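Ddb_g0293866 (Dictyostelium discoideum, PDB 5LW6) probably binds ADP-ribose and poly-ADP-ribose through this macrodomain, one piece of a longer protein possibly involved in sensing DNA damage. Local coordinates at residues S193-K198 with I204-Y209; I70-E75 with L236-L241. All blocks are in the same frame, centred on the assembly; numbering follows the deposited sequence.

Contact 1 (S193-K198 with I204-Y209)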
loop_
_atom_site.group_PDB
_atom_site.type_symbol
_atom_site.label_atom_id
_atom_site.label_comp_id
_atom_site.label_asym_id
_atom_site.label_seq_id
_atom_site.Cartn_x
_atom_site.Cartn_y
_atom_site.Cartn_z
ATOM N N SER A 193 -5.791 8.373 9.878
ATOM C CA SER A 193 -6.741 7.606 10.648
ATOM C C SER A 193 -8.189 8.034 10.340
ATOM O O SER A 193 -8.493 9.218 10.290
ATOM C CB SER A 193 -6.479 7.764 12.133
ATOM O OG SER A 193 -7.531 7.190 12.915
ATOM N N LEU A 194 -9.060 7.088 10.043
ATOM C CA LEU A 194 -10.496 7.319 9.961
ATOM C C LEU A 194 -11.122 7.385 11.373
ATOM O O LEU A 194 -12.225 7.840 11.540
ATOM C CB LEU A 194 -11.196 6.247 9.141
ATOM C CG LEU A 194 -10.585 5.937 7.792
ATOM C CD1 LEU A 194 -11.398 4.979 6.974
ATOM C CD2 LEU A 194 -10.360 7.212 7.025
ATOM N N GLN A 195 -10.402 6.928 12.375
ATOM C CA GLN A 195 -10.907 6.928 13.782
ATOM C C GLN A 195 -10.775 8.186 14.546
ATOM O O GLN A 195 -11.733 8.635 15.155
ATOM C CB GLN A 195 -10.199 5.879 14.601
ATOM C CG GLN A 195 -10.513 4.512 14.139
ATOM C CD GLN A 195 -9.927 3.471 15.072
ATOM O OE1 GLN A 195 -8.698 3.271 15.123
ATOM N NE2 GLN A 195 -10.800 2.787 15.800
ATOM N N ASN A 196 -9.576 8.734 14.593
ATOM C CA ASN A 196 -9.289 9.813 15.532
ATOM C C ASN A 196 -9.692 11.008 14.804
ATOM O O ASN A 196 -9.171 12.037 15.052
ATOM C CB ASN A 196 -7.803 9.909 15.823
ATOM C CG ASN A 196 -7.173 8.548 16.068
ATOM O OD1 ASN A 196 -7.786 7.654 16.660
ATOM N ND2 ASN A 196 -5.937 8.391 15.632
ATOM N N ASN A 197 -10.567 10.839 13.825
ATOM C CA ASN A 197 -10.656 11.818 12.749
ATOM C C ASN A 197 -12.017 12.388 12.539
ATOM O O ASN A 197 -12.318 12.923 11.432
ATOM N N LYS A 198 -12.810 12.280 13.597
ATOM C CA LYS A 198 -14.184 12.720 13.736
ATOM C C LYS A 198 -15.030 12.852 12.508
ATOM O O LYS A 198 -16.180 12.448 12.526
ATOM N N ILE A 204 -18.556 4.438 5.264
ATOM C CA ILE A 204 -18.750 2.987 5.096
ATOM C C ILE A 204 -17.435 2.233 5.259
ATOM O O ILE A 204 -17.376 1.086 5.726
ATOM C CB ILE A 204 -19.364 2.712 3.686
ATOM C CG1 ILE A 204 -19.798 1.256 3.564
ATOM C CG2 ILE A 204 -18.391 3.048 2.588
ATOM C CD1 ILE A 204 -20.744 1.031 2.450
ATOM N N LEU A 205 -16.338 2.892 4.894
ATOM C CA LEU A 205 -15.071 2.230 4.946
ATOM C C LEU A 205 -14.766 1.821 6.385
ATOM O O LEU A 205 -14.164 0.766 6.638
ATOM C CB LEU A 205 -13.923 3.073 4.388
ATOM C CG LEU A 205 -14.081 3.194 2.922
ATOM C CD1 LEU A 205 -13.255 4.390 2.563
ATOM C CD2 LEU A 205 -13.713 2.002 2.119
ATOM N N HIS A 206 -15.081 2.674 7.341
ATOM C CA HIS A 206 -14.820 2.397 8.734
ATOM C C HIS A 206 -15.895 1.557 9.415
ATOM O O HIS A 206 -15.642 0.531 10.026
ATOM C CB HIS A 206 -14.646 3.727 9.493
ATOM C CG HIS A 206 -14.336 3.529 10.957
ATOM N ND1 HIS A 206 -13.264 2.797 11.385
ATOM C CD2 HIS A 206 -14.978 3.925 12.095
ATOM C CE1 HIS A 206 -13.253 2.722 12.710
ATOM N NE2 HIS A 206 -14.286 3.406 13.171
ATOM N N LYS A 207 -17.149 2.003 9.284
ATOM C CA LYS A 207 -18.254 1.409 9.977
ATOM C C LYS A 207 -18.613 0.036 9.497
ATOM O O LYS A 207 -18.935 -0.843 10.314
ATOM C CB LYS A 207 -19.467 2.319 9.868
ATOM C CG LYS A 207 -19.370 3.554 10.749
ATOM C CD LYS A 207 -19.456 3.208 12.249
ATOM C CE LYS A 207 -19.622 4.468 13.095
ATOM N NZ LYS A 207 -19.190 4.221 14.514
ATOM N N GLU A 208 -18.622 -0.156 8.200
ATOM C CA GLU A 208 -18.978 -1.435 7.608
ATOM C C GLU A 208 -17.785 -2.273 7.227
ATOM O O GLU A 208 -17.779 -3.490 7.400
ATOM C CB GLU A 208 -19.842 -1.250 6.382
ATOM C CG GLU A 208 -21.324 -1.052 6.711
ATOM C CD GLU A 208 -21.559 0.120 7.620
ATOM O OE1 GLU A 208 -21.325 1.287 7.149
ATOM O OE2 GLU A 208 -21.897 -0.155 8.813
ATOM N N TYR A 209 -16.769 -1.655 6.702
ATOM C CA TYR A 209 -15.665 -2.472 6.137
ATOM C C TYR A 209 -14.438 -2.555 7.068
ATOM O O TYR A 209 -13.467 -3.230 6.776
ATOM C CB TYR A 209 -15.263 -1.953 4.779
ATOM C CG TYR A 209 -16.318 -2.049 3.700
ATOM C CD1 TYR A 209 -17.243 -3.113 3.665
ATOM C CD2 TYR A 209 -16.459 -1.034 2.760
ATOM C CE1 TYR A 209 -18.214 -3.152 2.668
ATOM C CE2 TYR A 209 -17.434 -1.069 1.781
ATOM C CZ TYR A 209 -18.326 -2.126 1.749
ATOM O OH TYR A 209 -19.216 -2.226 0.756
#
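Leu194 and Leu205 meet within the connection between two antiparallel neighbouring strands of the macrodomain's mixed sheet: after strand 189-193, at one edge of the sheet, the chain loops out, forms the short helix 204-207 and returns as strand 213-217, antiparallel to it. This is the tight side of the contact. Both leucines are buried, and Leu194 brings a terminal methyl, CD1, to 4.1 Å from CB of Leu205, their side chains slanting across one another. Leucine suits both places, being apolar throughout; Leu205 itself packs on Met166 and Leu167 of helix 161-167. Next to this pair, CB of Leu194 comes to 4.3 Å from CB of His206, close to the point where the two backbones run nearest.

Toward solvent the contact thins to one exposed side chain against one ring. With CG of His206 anti to its backbone N (chi1 -179°), the imidazole is carried out toward Gln195. The glutamine crosses it at about a right angle, its amide plane turned 51° from the ring. CG comes nearest, and the amide follows close behind, NE2 lying 3.9 Å from His206 CE1 without a hydrogen bond. The histidine's polar need is met elsewhere, ND1 being hydrogen-bonded to the carbonyl O of Ile211, which ties the helix to the chain leading into strand 213-217 and limits rotation of the ring. Gln195, long and flexible, can bring its CG beside the ring while the residue stays exposed.

The turn that presents Leu194 and Gln195 is held by Ser193, whose OG accepts from Gln195 N at 2.9 Å, an ST turn, and from Asn196 N at 3.1 Å, an ST motif. On the outer side, the closest approach is Gln195 CG to His206 CE1, 3.6 Å, oblique to the ring.

Contact 2 (I70-E75 with L236-L241)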
loop_
_atom_site.group_PDB
_atom_site.type_symbol
_atom_site.label_atom_id
_atom_site.label_comp_id
_atom_site.label_asym_id
_atom_site.label_seq_id
_atom_site.Cartn_x
_atom_site.Cartn_y
_atom_site.Cartn_z
ATOM N N ILE A 70 7.347 -4.740 -14.575
ATOM C CA ILE A 70 6.728 -5.735 -13.706
ATOM C C ILE A 70 7.756 -6.743 -13.171
ATOM O O ILE A 70 7.645 -7.156 -12.016
ATOM C CB ILE A 70 5.573 -6.427 -14.398
ATOM C CG1 ILE A 70 4.470 -5.362 -14.578
ATOM C CG2 ILE A 70 4.978 -7.561 -13.600
ATOM C CD1 ILE A 70 3.481 -5.802 -15.595
ATOM N N ASP A 71 8.699 -7.191 -14.012
ATOM C CA ASP A 71 9.760 -8.083 -13.512
ATOM C C ASP A 71 10.449 -7.446 -12.298
ATOM O O ASP A 71 10.678 -8.131 -11.281
ATOM C CB ASP A 71 10.806 -8.317 -14.604
ATOM C CG ASP A 71 10.265 -9.148 -15.792
ATOM O OD1 ASP A 71 9.330 -9.995 -15.547
ATOM O OD2 ASP A 71 10.830 -9.022 -16.972
ATOM N N ASP A 72 10.816 -6.166 -12.428
ATOM C CA ASP A 72 11.535 -5.447 -11.358
ATOM C C ASP A 72 10.636 -5.244 -10.119
ATOM O O ASP A 72 11.058 -5.503 -8.970
ATOM C CB ASP A 72 12.056 -4.089 -11.844
ATOM C CG ASP A 72 13.168 -4.197 -12.899
ATOM O OD1 ASP A 72 13.838 -5.270 -12.978
ATOM O OD2 ASP A 72 13.401 -3.171 -13.620
ATOM N N ALA A 73 9.388 -4.861 -10.354
ATOM C CA ALA A 73 8.400 -4.671 -9.262
ATOM C C ALA A 73 8.107 -5.960 -8.535
ATOM O O ALA A 73 7.846 -5.982 -7.355
ATOM C CB ALA A 73 7.101 -4.094 -9.776
ATOM N N THR A 74 8.085 -7.051 -9.242
ATOM C CA THR A 74 7.821 -8.340 -8.600
ATOM C C THR A 74 8.936 -8.717 -7.675
ATOM O O THR A 74 8.705 -9.135 -6.551
ATOM C CB THR A 74 7.614 -9.438 -9.667
ATOM O OG1 THR A 74 6.488 -9.070 -10.475
ATOM C CG2 THR A 74 7.450 -10.837 -9.015
ATOM N N GLU A 75 10.182 -8.570 -8.132
ATOM C CA GLU A 75 11.322 -8.956 -7.304
ATOM C C GLU A 75 11.381 -8.067 -6.046
ATOM O O GLU A 75 11.631 -8.544 -4.911
ATOM C CB GLU A 75 12.619 -8.845 -8.144
ATOM C CG GLU A 75 13.786 -8.094 -7.527
ATOM C CD GLU A 75 14.764 -7.700 -8.606
ATOM O OE1 GLU A 75 15.001 -8.548 -9.541
ATOM O OE2 GLU A 75 15.278 -6.558 -8.518
ATOM N N LEU A 236 17.340 5.852 -9.858
ATOM C CA LEU A 236 16.637 6.018 -8.632
ATOM C C LEU A 236 15.335 5.226 -8.519
ATOM O O LEU A 236 14.810 5.179 -7.446
ATOM C CB LEU A 236 16.307 7.471 -8.390
ATOM C CG LEU A 236 17.427 8.467 -8.109
ATOM C CD1 LEU A 236 18.580 8.259 -9.085
ATOM C CD2 LEU A 236 16.845 9.906 -8.185
ATOM N N ALA A 237 14.820 4.707 -9.621
ATOM C CA ALA A 237 13.508 4.045 -9.698
ATOM C C ALA A 237 13.445 2.829 -8.787
ATOM O O ALA A 237 12.597 2.741 -7.907
ATOM C CB ALA A 237 13.158 3.661 -11.122
ATOM N N LYS A 238 14.367 1.908 -8.951
ATOM C CA LYS A 238 14.332 0.702 -8.066
ATOM C C LYS A 238 14.549 0.938 -6.557
ATOM O O LYS A 238 13.770 0.425 -5.708
ATOM C CB LYS A 238 15.215 -0.406 -8.645
ATOM C CG LYS A 238 14.751 -0.911 -10.027
ATOM C CD LYS A 238 15.442 -2.228 -10.398
ATOM C CE LYS A 238 16.137 -2.248 -11.729
ATOM N NZ LYS A 238 17.238 -3.263 -11.736
ATOM N N PRO A 239 15.547 1.748 -6.181
ATOM C CA PRO A 239 15.709 2.130 -4.822
ATOM C C PRO A 239 14.512 2.839 -4.197
ATOM O O PRO A 239 14.179 2.596 -3.061
ATOM C CB PRO A 239 16.918 3.061 -4.874
ATOM C CG PRO A 239 17.673 2.625 -6.037
ATOM C CD PRO A 239 16.691 2.207 -7.026
ATOM N N LEU A 240 13.891 3.740 -4.943
ATOM C CA LEU A 240 12.712 4.407 -4.418
ATOM C C LEU A 240 11.484 3.490 -4.333
ATOM O O LEU A 240 10.703 3.659 -3.414
ATOM C CB LEU A 240 12.408 5.651 -5.198
ATOM C CG LEU A 240 13.283 6.867 -4.807
ATOM C CD1 LEU A 240 13.024 7.928 -5.844
ATOM C CD2 LEU A 240 13.056 7.399 -3.403
ATOM N N LEU A 241 11.328 2.534 -5.223
ATOM C CA LEU A 241 10.169 1.611 -5.039
ATOM C C LEU A 241 10.393 0.768 -3.776
ATOM O O LEU A 241 9.482 0.521 -2.982
ATOM C CB LEU A 241 9.977 0.752 -6.251
ATOM C CG LEU A 241 8.804 -0.219 -6.189
ATOM C CD1 LEU A 241 7.514 0.551 -6.105
ATOM C CD2 LEU A 241 8.857 -1.087 -7.423
#
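Asp72 and Lys238 face each other at the surface, where the lysine passes its CE obliquely by the carboxylate: CE is 3.5 Å from Asp72 OD2, while NZ stays 4.1 Å from Asp72 OD1, beyond a salt bridge. The lysine chain bends at chi3 (-127°), which swings CE toward the aspartate. A short acidic and a long basic chain suit this solvent-facing edge, where their charges probably attract loosely, with Glu75 OE2 adding negative charge 5.0 Å from Lys238 NZ. Replacing Asp72 by an alanine would probably leave the ammonium of Lys238 without its nearest opposite charge here and its CE without the carboxylate it passes.

Deeper in, Leu241 sets CD2 4.1 Å from Ala73 CA; the small alanine lets the leucine reach the helix backbone itself. These pairs join the first turns of helices 70-87 and 237-253, two of the helices packed around the sheet of the α/β macrodomain fold. Farther out, Ile61 touches Leu241, Ile76 lies against both Lys238 and Leu241, and Asn69 OD1 accepts from Asp72 N. Thr74 points away from 236-241 and touches helix 107-116, and its OG1 donates to Ile70 O at 2.7 Å, from above the carbonyl plane.

The two contacts lie on opposite sides of the chain's centre, about 32 Å apart between centres, and share no helix or strand. Each is partly buried, with an apolar pair inside and a more polar pair toward solvent. Contact 1 is local: five residues separate its segments, and it closes the link between two neighbouring strands at one edge of the sheet. Contact 2 brings together helices from near the beginning and the end of the domain, so contact 1 falls within the loop it closes. Their outer layers differ too: 193-198 meets 204-209 through a neutral amide chain and an imidazole, whereas 70-75 and 236-241 set opposite charges near each other.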